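Local structure of possible flavin reductase (Haemophilus somnus 129PT, 2R0X) at residues R66-N71 with D130-K135; V19-T24 with A97-L102; E92-A97 with G105-Q110. The protein probably acts as an FMN-binding flavin reductase that uses NADPH. All blocks are in the same frame, centred on the assembly; numbering follows the deposited sequence.

Contact 1: R66-N71 with D130-K135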
# COMPACT_ATOMS: atom_id res chain seq x y z
N ARG A 66 -11.53 3.83 17.48
CA ARG A 66 -10.55 4.80 17.01
C ARG A 66 -9.09 4.49 17.32
O ARG A 66 -8.22 5.37 17.32
CB ARG A 66 -10.95 6.20 17.40
CG ARG A 66 -12.25 6.61 16.73
CD ARG A 66 -12.17 6.72 15.20
NE ARG A 66 -11.30 7.80 14.79
CZ ARG A 66 -11.71 9.05 14.59
NH1 ARG A 66 -12.99 9.39 14.69
NH2 ARG A 66 -10.82 9.97 14.31
N VAL A 67 -8.81 3.19 17.45
CA VAL A 67 -7.46 2.67 17.54
C VAL A 67 -7.42 1.39 16.74
O VAL A 67 -8.46 0.73 16.58
CB VAL A 67 -7.03 2.40 19.00
CG1 VAL A 67 -6.86 3.75 19.77
CG2 VAL A 67 -7.98 1.48 19.73
N LEU A 68 -6.24 1.02 16.24
CA LEU A 68 -6.07 -0.26 15.57
C LEU A 68 -4.61 -0.66 15.70
O LEU A 68 -3.73 0.14 15.91
CB LEU A 68 -6.53 -0.21 14.11
CG LEU A 68 -5.88 0.73 13.12
CD1 LEU A 68 -4.52 0.25 12.67
CD2 LEU A 68 -6.77 0.86 11.90
N MSE A 69 -4.40 -1.96 15.49
CA MSE A 69 -3.07 -2.56 15.38
C MSE A 69 -2.91 -3.14 13.98
O MSE A 69 -3.78 -3.90 13.55
CB MSE A 69 -2.95 -3.68 16.40
CG MSE A 69 -1.62 -4.41 16.39
SE MSE A 69 -0.16 -3.57 17.31
CE MSE A 69 -1.01 -3.68 19.07
N VAL A 70 -1.83 -2.79 13.29
CA VAL A 70 -1.47 -3.46 12.05
C VAL A 70 -0.47 -4.56 12.41
O VAL A 70 0.62 -4.27 12.87
CB VAL A 70 -0.86 -2.51 11.01
CG1 VAL A 70 -0.43 -3.26 9.76
CG2 VAL A 70 -1.91 -1.43 10.64
N ASN A 71 -0.89 -5.80 12.22
CA ASN A 71 -0.03 -6.97 12.46
C ASN A 71 0.43 -7.56 11.13
O ASN A 71 -0.37 -8.24 10.45
CB ASN A 71 -0.83 -8.03 13.25
CG ASN A 71 -1.33 -7.52 14.56
OD1 ASN A 71 -0.56 -7.40 15.53
ND2 ASN A 71 -2.62 -7.23 14.64
N ASP A 130 -13.35 3.31 3.24
CA ASP A 130 -12.79 4.46 3.93
C ASP A 130 -11.26 4.26 3.99
O ASP A 130 -10.74 3.15 3.99
CB ASP A 130 -13.28 4.59 5.37
CG ASP A 130 -14.65 5.18 5.53
OD1 ASP A 130 -15.29 5.55 4.55
OD2 ASP A 130 -15.08 5.30 6.71
N ILE A 131 -10.58 5.40 4.07
CA ILE A 131 -9.16 5.46 4.38
C ILE A 131 -9.03 5.87 5.85
O ILE A 131 -9.52 6.93 6.27
CB ILE A 131 -8.40 6.45 3.51
CG1 ILE A 131 -8.63 6.15 2.03
CG2 ILE A 131 -6.89 6.45 3.83
CD1 ILE A 131 -8.08 7.27 1.11
N LEU A 132 -8.40 5.00 6.64
CA LEU A 132 -8.10 5.25 8.04
C LEU A 132 -6.67 5.78 8.11
O LEU A 132 -5.74 5.08 7.74
CB LEU A 132 -8.27 3.99 8.87
CG LEU A 132 -9.51 3.19 8.71
CD1 LEU A 132 -9.51 1.90 9.51
CD2 LEU A 132 -10.74 4.01 9.05
N ILE A 133 -6.53 7.02 8.57
CA ILE A 133 -5.23 7.66 8.77
C ILE A 133 -4.81 7.38 10.18
O ILE A 133 -5.54 7.70 11.12
CB ILE A 133 -5.31 9.18 8.59
CG1 ILE A 133 -5.74 9.53 7.18
CG2 ILE A 133 -3.99 9.82 8.87
CD1 ILE A 133 -4.93 8.88 6.12
N CYS A 134 -3.64 6.77 10.32
CA CYS A 134 -3.28 6.15 11.60
C CYS A 134 -1.91 6.60 12.10
O CYS A 134 -0.89 6.16 11.59
CB CYS A 134 -3.27 4.63 11.41
SG CYS A 134 -4.87 3.93 10.94
N LYS A 135 -1.92 7.38 13.17
CA LYS A 135 -0.69 7.78 13.82
C LYS A 135 -0.16 6.59 14.60
O LYS A 135 -0.87 6.02 15.43
CB LYS A 135 -0.96 8.95 14.76
CG LYS A 135 0.27 9.39 15.49
CD LYS A 135 -0.05 10.46 16.58
CE LYS A 135 1.12 10.77 17.40
NZ LYS A 135 0.67 11.80 18.39

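Contact 2: V19-T24 with A97-L102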
# COMPACT_ATOMS: atom_id res chain seq x y z
N VAL A 19 0.86 -8.78 3.66
CA VAL A 19 -0.39 -9.20 4.23
C VAL A 19 -0.39 -8.87 5.70
O VAL A 19 0.58 -9.12 6.41
CB VAL A 19 -0.62 -10.70 4.03
CG1 VAL A 19 -2.01 -11.11 4.54
CG2 VAL A 19 -0.47 -11.12 2.56
N HIS A 20 -1.47 -8.29 6.18
CA HIS A 20 -1.59 -7.83 7.56
C HIS A 20 -2.91 -8.31 8.14
O HIS A 20 -3.91 -8.52 7.41
CB HIS A 20 -1.60 -6.30 7.61
CG HIS A 20 -0.61 -5.65 6.74
ND1 HIS A 20 0.66 -5.34 7.17
CD2 HIS A 20 -0.71 -5.29 5.45
CE1 HIS A 20 1.31 -4.84 6.13
NE2 HIS A 20 0.50 -4.80 5.08
N ILE A 21 -2.97 -8.47 9.46
CA ILE A 21 -4.22 -8.64 10.16
C ILE A 21 -4.40 -7.38 11.02
O ILE A 21 -3.52 -7.04 11.84
CB ILE A 21 -4.29 -9.92 10.98
CG1 ILE A 21 -4.30 -11.12 10.03
CG2 ILE A 21 -5.56 -9.92 11.84
CD1 ILE A 21 -4.14 -12.48 10.73
N VAL A 22 -5.45 -6.63 10.75
CA VAL A 22 -5.71 -5.34 11.38
C VAL A 22 -6.73 -5.58 12.46
O VAL A 22 -7.81 -6.07 12.18
CB VAL A 22 -6.20 -4.34 10.33
CG1 VAL A 22 -6.57 -2.99 11.01
CG2 VAL A 22 -5.10 -4.15 9.23
N THR A 23 -6.43 -5.18 13.70
CA THR A 23 -7.29 -5.52 14.83
C THR A 23 -7.61 -4.27 15.64
O THR A 23 -6.96 -3.25 15.56
CB THR A 23 -6.57 -6.49 15.76
OG1 THR A 23 -5.42 -5.86 16.28
CG2 THR A 23 -6.19 -7.79 15.04
N THR A 24 -8.64 -4.41 16.46
CA THR A 24 -9.03 -3.41 17.43
C THR A 24 -9.70 -4.16 18.60
O THR A 24 -10.03 -5.34 18.51
CB THR A 24 -9.94 -2.31 16.82
OG1 THR A 24 -10.03 -1.21 17.73
CG2 THR A 24 -11.34 -2.82 16.49
N ALA A 97 -4.41 -17.98 17.30
CA ALA A 97 -3.07 -17.39 17.56
C ALA A 97 -3.00 -16.89 18.97
O ALA A 97 -3.97 -17.06 19.73
CB ALA A 97 -2.80 -16.23 16.56
N SER A 98 -1.88 -16.29 19.35
CA SER A 98 -1.71 -15.73 20.69
C SER A 98 -1.61 -14.23 20.56
O SER A 98 -0.99 -13.73 19.62
CB SER A 98 -0.46 -16.29 21.35
OG SER A 98 -0.29 -15.80 22.66
N TRP A 99 -2.23 -13.51 21.49
CA TRP A 99 -2.38 -12.07 21.39
C TRP A 99 -2.02 -11.41 22.73
O TRP A 99 -2.32 -11.92 23.80
CB TRP A 99 -3.82 -11.68 21.04
CG TRP A 99 -4.31 -12.41 19.83
CD1 TRP A 99 -4.85 -13.67 19.80
CD2 TRP A 99 -4.30 -11.95 18.48
NE1 TRP A 99 -5.18 -14.04 18.53
CE2 TRP A 99 -4.83 -13.00 17.69
CE3 TRP A 99 -3.91 -10.76 17.85
CZ2 TRP A 99 -4.99 -12.88 16.33
CZ3 TRP A 99 -4.07 -10.65 16.50
CH2 TRP A 99 -4.60 -11.69 15.75
N THR A 100 -1.48 -10.19 22.62
CA THR A 100 -1.28 -9.34 23.80
C THR A 100 -1.68 -7.91 23.45
O THR A 100 -2.53 -7.71 22.56
CB THR A 100 0.17 -9.42 24.31
OG1 THR A 100 0.26 -8.74 25.57
CG2 THR A 100 1.16 -8.81 23.35
N THR A 101 -1.17 -6.92 24.17
CA THR A 101 -1.44 -5.53 23.84
C THR A 101 -0.17 -4.74 23.97
O THR A 101 0.78 -5.17 24.64
CB THR A 101 -2.57 -4.89 24.71
OG1 THR A 101 -2.19 -4.78 26.07
CG2 THR A 101 -3.92 -5.59 24.59
N LEU A 102 -0.13 -3.59 23.32
CA LEU A 102 0.95 -2.63 23.44
C LEU A 102 0.42 -1.42 24.22
O LEU A 102 0.45 -1.44 25.43
CB LEU A 102 1.58 -2.28 22.08
CG LEU A 102 2.45 -3.36 21.44
CD1 LEU A 102 2.88 -2.91 20.00
CD2 LEU A 102 3.67 -3.66 22.28

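Contact 3: E92-A97 with G105-Q110. With SO4 (sulfate ion), chain H.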
# COMPACT_ATOMS: atom_id res chain seq x y z
N GLU A 92 -13.71 -17.48 17.21
CA GLU A 92 -13.03 -18.53 16.47
C GLU A 92 -11.75 -17.98 15.84
O GLU A 92 -10.70 -18.58 15.97
CB GLU A 92 -13.91 -19.19 15.42
CG GLU A 92 -13.12 -20.16 14.47
CD GLU A 92 -12.31 -21.30 15.15
OE1 GLU A 92 -12.80 -21.77 16.20
OE2 GLU A 92 -11.21 -21.73 14.63
N ARG A 93 -11.83 -16.82 15.19
CA ARG A 93 -10.65 -16.25 14.55
C ARG A 93 -9.50 -16.12 15.57
O ARG A 93 -8.39 -16.57 15.35
CB ARG A 93 -10.93 -14.91 13.92
CG ARG A 93 -11.79 -14.92 12.68
CD ARG A 93 -12.00 -13.49 12.18
NE ARG A 93 -12.56 -13.42 10.85
CZ ARG A 93 -12.89 -12.27 10.28
NH1 ARG A 93 -12.81 -11.15 10.94
NH2 ARG A 93 -13.35 -12.27 9.05
N PHE A 94 -9.76 -15.42 16.67
CA PHE A 94 -8.69 -15.07 17.61
C PHE A 94 -8.13 -16.32 18.28
O PHE A 94 -6.94 -16.35 18.66
CB PHE A 94 -9.13 -14.01 18.64
CG PHE A 94 -9.10 -12.60 18.06
CD1 PHE A 94 -10.14 -12.10 17.29
CD2 PHE A 94 -7.96 -11.86 18.16
CE1 PHE A 94 -10.06 -10.87 16.69
CE2 PHE A 94 -7.86 -10.64 17.57
CZ PHE A 94 -8.94 -10.13 16.87
N SER A 95 -8.95 -17.38 18.42
CA SER A 95 -8.47 -18.62 19.04
C SER A 95 -7.29 -19.27 18.33
O SER A 95 -6.63 -20.12 18.90
CB SER A 95 -9.62 -19.62 19.18
OG SER A 95 -9.84 -20.30 17.96
N ASN A 96 -7.01 -18.87 17.09
CA ASN A 96 -6.01 -19.48 16.25
C ASN A 96 -4.61 -18.90 16.37
O ASN A 96 -3.72 -19.26 15.60
CB ASN A 96 -6.46 -19.44 14.79
CG ASN A 96 -7.48 -20.46 14.50
OD1 ASN A 96 -7.14 -21.61 14.31
ND2 ASN A 96 -8.75 -20.05 14.46
N ALA A 97 -4.41 -17.98 17.30
CA ALA A 97 -3.07 -17.39 17.56
C ALA A 97 -3.00 -16.89 18.97
O ALA A 97 -3.97 -17.06 19.73
CB ALA A 97 -2.80 -16.23 16.56
N GLY A 105 -4.60 -1.12 23.46
CA GLY A 105 -5.51 -2.20 23.72
C GLY A 105 -5.90 -3.00 22.49
O GLY A 105 -6.45 -4.11 22.64
N SER A 106 -5.57 -2.51 21.30
CA SER A 106 -5.80 -3.30 20.10
C SER A 106 -4.95 -4.58 20.19
O SER A 106 -3.77 -4.52 20.60
CB SER A 106 -5.39 -2.51 18.85
OG SER A 106 -6.16 -1.34 18.75
N PRO A 107 -5.48 -5.74 19.82
CA PRO A 107 -4.73 -6.98 20.00
C PRO A 107 -3.47 -7.07 19.12
O PRO A 107 -3.53 -6.89 17.91
CB PRO A 107 -5.73 -8.05 19.59
CG PRO A 107 -7.04 -7.43 19.72
CD PRO A 107 -6.88 -5.99 19.50
N MSE A 108 -2.34 -7.32 19.78
CA MSE A 108 -1.06 -7.53 19.16
C MSE A 108 -0.84 -8.99 18.89
O MSE A 108 -0.84 -9.80 19.82
CB MSE A 108 0.06 -7.04 20.05
CG MSE A 108 1.37 -6.90 19.33
SE MSE A 108 2.96 -6.81 20.39
CE MSE A 108 3.58 -8.60 20.15
N LEU A 109 -0.64 -9.35 17.63
CA LEU A 109 -0.40 -10.72 17.24
C LEU A 109 1.03 -11.09 17.62
O LEU A 109 2.00 -10.51 17.14
CB LEU A 109 -0.57 -10.84 15.71
CG LEU A 109 -0.24 -12.22 15.10
CD1 LEU A 109 -1.08 -13.30 15.72
CD2 LEU A 109 -0.45 -12.15 13.61
N GLN A 110 1.14 -12.12 18.45
CA GLN A 110 2.42 -12.73 18.76
C GLN A 110 3.01 -13.43 17.54
O GLN A 110 2.28 -14.01 16.72
CB GLN A 110 2.25 -13.70 19.95
CG GLN A 110 1.96 -12.98 21.26
CD GLN A 110 3.11 -12.11 21.70
OE1 GLN A 110 4.24 -12.56 21.70
NE2 GLN A 110 2.83 -10.88 22.07
S SO4 H . -15.04 -8.88 8.95
O1 SO4 H . -15.45 -8.90 10.35
O2 SO4 H . -15.36 -7.64 8.35
O3 SO4 H . -15.74 -10.02 8.40
O4 SO4 H . -13.61 -9.18 8.87

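Contact 1: R66-N71 with D130-K135
Leu68 carries this contact from the side of residues 66-71, and it meets Leu132 and Cys134 on the strand 129-141. Arg66, the first residue of the segment, has positive phi (64°) and directly follows the helix 59-65. Its chain folds back so that NH2 is hydrogen-bonded to the carbonyl of Ile120, on the strand 114-126. At Val67 the strand begins, with the side chain turned away from 130-135. Its carbonyl accepts a hydrogen bond from Thr24 OG1. Leu68 turns the other way, and its side chain is buried. Its CG sits in the crowded position between the backbone N and the carbonyl carbon (chi1 61°), and from there the CD2 methyl reaches across the gap. Leu68 CD2 lies 3.7 Å from Cys134 SG and 3.8 Å from Leu132 CD1. Leu68 CG stands a little farther back, 4.0 Å from Cys134 SG. Leu132 and Leu68 cross obliquely, one methyl of each touching the other. The CA atoms of Leu68 and Cys134 are 8.0 Å apart, and no hydrogen bond joins the two segments. Instead the strand 114-126 is bonded to both strands. The curled antiparallel sheet brings them together across its inner side, as expected in a split barrel. Leu68 also packs on Val22, and Cys134 on Leu48 and Cys118. Met69, a selenomethionine, packs on Thr23 and Asp117 and on the loop residues Leu102 and Ser106. Val70 packs on Leu48 and Val50 of the strand 46-53, while Ile131 and Ile133 on the partner strand touch Ile133 and Ile131 of the second subunit. Asn71 holds its buried amide with several bonds: OD1 accepts from Asn115 ND2 and Leu109 N, and ND2 donates to the carbonyl of Ile21.

Contact 2: V19-T24 with A97-L102
Trp99 brings the six-membered part of its indole up to Ile21 and Thr23, two residues of the strand 17-25. The closer touch is Thr23 CG2 to Trp99 CZ3, at 3.8 Å, with the methyl oblique to the ring. Ile21 CG2 comes up at the edge, near the ring plane, and lies 4.4 Å from Trp99 CH2. The threonine rotamer decides which branch does the touching. With chi1 at 63°, OG1 stands between the backbone N and the carbonyl carbon and is hydrogen-bonded to the carbonyl of Pro107. CG2 lies beside the backbone N and meets the indole. Trp99 has its CG beside the backbone N (chi1 -52°), and chi2 of 84° turns the ring plane roughly perpendicular to the plane of CA, CB and CG. The ring's rotation is further fixed by NE1, which is hydrogen-bonded to the carbonyl of Phe94. The Phe94 ring also meets the indole, with the planes at about 50°. Thus the indole lies between the short hairpin of 99-100 with 108-109, where Pro107 and Leu109 touch it, and the barrel strand 17-25, while Leu80 and Phe84 of the helix 78-84 pack on Ile21.

Contact 3: E92-A97 with G105-Q110
Phe94 and Pro107 cross at about a right angle. Phe94 CE2 lies 3.9 Å from Pro107 CB and is equally close to Pro107 CG; the CB stands oblique to the ring. A second touch follows at Ala97, whose CB points at Leu109. Leu109 CD1 lies 3.5 Å from Ala97 CB, tighter than usual packing. Leu109 reaches there with CG anti to its own backbone N (chi1 175°). The two touching residues of the first segment, Phe94 and Ala97, are the ends of a type I beta turn. Polar side chains brace it: Ser95 OG donates to Glu92 O at 2.8 Å, and Asn96 ND2 donates to Glu92 OE2 at 3.0 Å. That carboxylate oxygen is met from above its plane, while the acceptor lies close to the amide plane of Asn96. Arg93 leaves in another direction, its chain extended from CG to NE. Arg93 NH1 and NH2 both donate hydrogen bonds to sulfate O4, at 3.0 and 3.1 Å, and O4 lies in the guanidinium plane at its edge. NH2 is also bonded to the carbonyl of Ser86. Arg57 NE and Ala58 N are also hydrogen-bonded to the sulfate. The ion probably comes from the crystallisation liquor, but this cluster of donors is typical of an anion site, and it may mark where the phosphate of FMN binds.

In the fold
From the N terminus, 19-24 opens contact 2 and 66-71 opens contact 1. These two strands are neighbours in the main sheet. Next comes 92-97, which opens contact 3 and shares Ala97 with 97-102, where contact 2 closes. Contact 3 closes at 105-110, and 130-135 closes contact 1 last. Contact 3 is therefore nested inside the loop of contact 1, while contact 2 crosses both. Contact 1 ties barrel strands to each other. Contacts 2 and 3, with centres about 5 Å apart, join the excursion of helix 90-94 and the small hairpin to that barrel. Hydrogen bonds also run between the hairpin region and the strands 17-25 and 67-72.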